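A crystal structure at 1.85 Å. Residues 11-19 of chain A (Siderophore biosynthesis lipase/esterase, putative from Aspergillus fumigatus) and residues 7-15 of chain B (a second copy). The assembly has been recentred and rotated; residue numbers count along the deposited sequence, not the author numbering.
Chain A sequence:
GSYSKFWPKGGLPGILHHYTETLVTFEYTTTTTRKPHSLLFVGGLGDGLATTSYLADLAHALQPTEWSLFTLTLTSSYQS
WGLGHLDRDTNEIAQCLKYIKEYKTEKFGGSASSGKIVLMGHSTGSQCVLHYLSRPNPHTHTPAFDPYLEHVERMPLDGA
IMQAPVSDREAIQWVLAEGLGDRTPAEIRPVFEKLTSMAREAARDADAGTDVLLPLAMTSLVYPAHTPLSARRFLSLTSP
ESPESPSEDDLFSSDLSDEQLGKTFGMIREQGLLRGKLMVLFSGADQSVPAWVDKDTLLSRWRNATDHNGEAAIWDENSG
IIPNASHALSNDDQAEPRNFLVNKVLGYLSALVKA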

# COMPACT_ATOMS: atom_id res chain seq x y z
N GLY A 11 2.76 -14.41 12.17
CA GLY A 11 2.25 -13.05 11.97
C GLY A 11 2.01 -12.31 13.28
O GLY A 11 2.32 -12.83 14.36
N LEU A 12 1.46 -11.10 13.18
CA LEU A 12 1.12 -10.30 14.36
C LEU A 12 -0.38 -10.02 14.42
O LEU A 12 -0.93 -9.44 13.48
N PRO A 13 -1.06 -10.44 15.52
CA PRO A 13 -2.50 -10.21 15.63
C PRO A 13 -2.88 -8.74 15.77
O PRO A 13 -2.10 -7.94 16.30
N GLY A 14 -4.07 -8.39 15.29
CA GLY A 14 -4.54 -7.02 15.37
C GLY A 14 -5.89 -6.77 14.72
O GLY A 14 -6.64 -7.70 14.45
N ILE A 15 -6.17 -5.49 14.48
CA ILE A 15 -7.43 -5.04 13.88
C ILE A 15 -7.12 -4.14 12.69
O ILE A 15 -6.39 -3.15 12.84
N LEU A 16 -7.67 -4.47 11.52
CA LEU A 16 -7.56 -3.63 10.33
C LEU A 16 -8.75 -2.68 10.26
O LEU A 16 -9.90 -3.12 10.15
N HIS A 17 -8.47 -1.38 10.33
CA HIS A 17 -9.49 -0.33 10.27
C HIS A 17 -9.48 0.36 8.92
O HIS A 17 -8.49 0.31 8.20
N HIS A 18 -10.59 1.02 8.60
CA HIS A 18 -10.70 1.91 7.45
C HIS A 18 -10.98 3.32 7.96
O HIS A 18 -12.09 3.60 8.41
N TYR A 19 -9.97 4.19 7.92
CA TYR A 19 -10.15 5.60 8.31
C TYR A 19 -10.67 6.47 7.16
O TYR A 19 -11.27 7.52 7.39
N TRP B 7 -17.22 -0.03 5.94
CA TRP B 7 -16.43 -0.94 6.83
C TRP B 7 -17.09 -1.04 8.22
O TRP B 7 -17.61 -0.04 8.71
N PRO B 8 -17.08 -2.25 8.84
CA PRO B 8 -17.71 -2.46 10.15
C PRO B 8 -17.20 -1.57 11.28
O PRO B 8 -16.04 -1.15 11.26
N LYS B 9 -18.07 -1.28 12.24
CA LYS B 9 -17.71 -0.50 13.43
C LYS B 9 -16.64 -1.22 14.24
O LYS B 9 -16.77 -2.41 14.54
N GLY B 10 -15.57 -0.49 14.58
CA GLY B 10 -14.47 -1.03 15.37
C GLY B 10 -13.43 -1.83 14.61
O GLY B 10 -12.61 -2.51 15.23
N GLY B 11 -13.46 -1.77 13.27
CA GLY B 11 -12.53 -2.53 12.43
C GLY B 11 -12.81 -4.02 12.44
O GLY B 11 -13.80 -4.47 13.03
N LEU B 12 -11.95 -4.78 11.77
CA LEU B 12 -12.09 -6.23 11.71
C LEU B 12 -10.81 -6.93 12.20
O LEU B 12 -9.72 -6.63 11.71
N PRO B 13 -10.95 -7.85 13.18
CA PRO B 13 -9.78 -8.49 13.77
C PRO B 13 -9.13 -9.51 12.84
O PRO B 13 -9.81 -10.11 12.00
N GLY B 14 -7.83 -9.69 12.99
CA GLY B 14 -7.08 -10.62 12.16
C GLY B 14 -5.60 -10.66 12.48
O GLY B 14 -5.19 -10.28 13.58
N ILE B 15 -4.81 -11.12 11.51
CA ILE B 15 -3.36 -11.26 11.67
C ILE B 15 -2.68 -10.67 10.44
O ILE B 15 -3.02 -11.04 9.31

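Two copies of one protein meet here through an antiparallel β-ladder centred on a pair of glycines, with the side chains of Ile A15, His A18 and Trp B7 filling in around the backbone pairing. At the centre Gly A14 and Gly B14 bond reciprocally: Gly A14 N donates to Gly B14 O at 2.8 Å, and Gly B14 N to Gly A14 O at 2.7 Å. At the next hydrogen-bonded pair, two residues along, Leu A16 N reaches Leu B12 O at 3.0 Å and Leu B12 N returns to Leu A16 O at 3.1 Å. Proline, lacking an amide hydrogen, fits the non-hydrogen-bonded positions, where Pro A13 faces Ile B15 and Ile A15 faces Pro B13.

These two pairs share one face of the sheet, while Leu A16 (t, p) and Leu B12 (m, t) lie on the other. Ile A15, chi1 m and chi2 t, brings CG2 to 3.7 Å from Gly B11 CA and 3.4 Å from Gly B10 O. Ile B15 has the same rotamer, and its CG2 lies 3.7 Å from Gly A11 CA. Both Gly A11 and Gly B11 have positive phi; an ideal CB on Gly A11 would fall 2.5 Å from Ile B15 CG2, and one on Gly B11 2.5 Å from Ile A15 CG2, so the absence of a side chain makes room for the methyl.

Trp B7 (chi1 t) points toward chain A and combines polar and aromatic contact. Its NE1 donates to Leu A16 O at 3.2 Å, giving that carbonyl a second donor, while one face of its ring receives His A18, whose CD2 is 3.4 Å from Trp B7 CD2. The two rings meet obliquely, their planes at 44°. His A17 (chi1 m) starts away from chain B, yet its ring returns to place ND1 3.7 Å from Gly B11 CA; both ring nitrogens are hydrogen-bonded elsewhere in the structure.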

# COMPACT_ATOMS: atom_id res chain seq x y z
CB LEU A 12 1.93 -8.99 14.37
CG LEU A 12 3.40 -9.14 14.80
CD1 LEU A 12 4.16 -7.84 14.60
CD2 LEU A 12 3.54 -9.60 16.24
CB PRO A 13 -2.89 -10.97 16.91
CG PRO A 13 -1.79 -11.93 17.15
CD PRO A 13 -0.56 -11.25 16.65
CB ILE A 15 -8.30 -4.25 14.90
CG1 ILE A 15 -8.54 -5.10 16.16
CG2 ILE A 15 -9.62 -3.83 14.27
CD1 ILE A 15 -9.36 -4.42 17.24
CB LEU A 16 -7.49 -4.49 9.06
CG LEU A 16 -7.17 -3.75 7.76
CD1 LEU A 16 -5.76 -3.18 7.77
CD2 LEU A 16 -7.36 -4.67 6.56
CB HIS A 17 -9.23 0.72 11.34
CG HIS A 17 -9.12 0.17 12.73
ND1 HIS A 17 -10.18 0.13 13.60
CD2 HIS A 17 -8.06 -0.36 13.39
CE1 HIS A 17 -9.79 -0.40 14.74
NE2 HIS A 17 -8.51 -0.71 14.64
CB HIS A 18 -11.83 1.44 6.52
CG HIS A 18 -11.38 0.53 5.43
ND1 HIS A 18 -11.26 0.93 4.12
CD2 HIS A 18 -11.03 -0.78 5.45
CE1 HIS A 18 -10.85 -0.08 3.38
NE2 HIS A 18 -10.70 -1.13 4.16
CB TYR A 19 -8.88 6.18 8.97
CG TYR A 19 -7.70 6.47 8.06
CD1 TYR A 19 -7.57 7.72 7.44
CD2 TYR A 19 -6.69 5.53 7.86
CE1 TYR A 19 -6.49 8.00 6.62
CE2 TYR A 19 -5.60 5.81 7.04
CZ TYR A 19 -5.50 7.05 6.43
OH TYR A 19 -4.42 7.33 5.62
CB TRP B 7 -14.97 -0.45 6.96
CG TRP B 7 -13.96 -1.54 7.21
CD1 TRP B 7 -13.14 -1.66 8.30
CD2 TRP B 7 -13.66 -2.65 6.36
NE1 TRP B 7 -12.34 -2.78 8.17
CE2 TRP B 7 -12.64 -3.40 6.99
CE3 TRP B 7 -14.15 -3.08 5.11
CZ2 TRP B 7 -12.10 -4.56 6.42
CZ3 TRP B 7 -13.61 -4.23 4.55
CH2 TRP B 7 -12.60 -4.96 5.20
CB PRO B 8 -17.37 -3.92 10.46
CG PRO B 8 -17.21 -4.55 9.13
CD PRO B 8 -16.58 -3.51 8.27
CB LYS B 9 -18.95 -0.22 14.30
CG LYS B 9 -18.65 0.27 15.71
CD LYS B 9 -19.93 0.63 16.46
CE LYS B 9 -19.75 0.46 17.96
NZ LYS B 9 -20.89 1.01 18.73
CB LEU B 12 -12.44 -6.69 10.29
CG LEU B 12 -13.86 -6.32 9.84
CD1 LEU B 12 -14.10 -6.83 8.43
CD2 LEU B 12 -14.92 -6.88 10.79
CB PRO B 13 -10.36 -9.18 15.01
CG PRO B 13 -11.75 -9.52 14.62
CD PRO B 13 -12.21 -8.38 13.75
CB ILE B 15 -2.95 -12.75 11.83
CG1 ILE B 15 -3.67 -13.39 13.03
CG2 ILE B 15 -1.44 -12.87 12.01
CD1 ILE B 15 -3.54 -14.90 13.11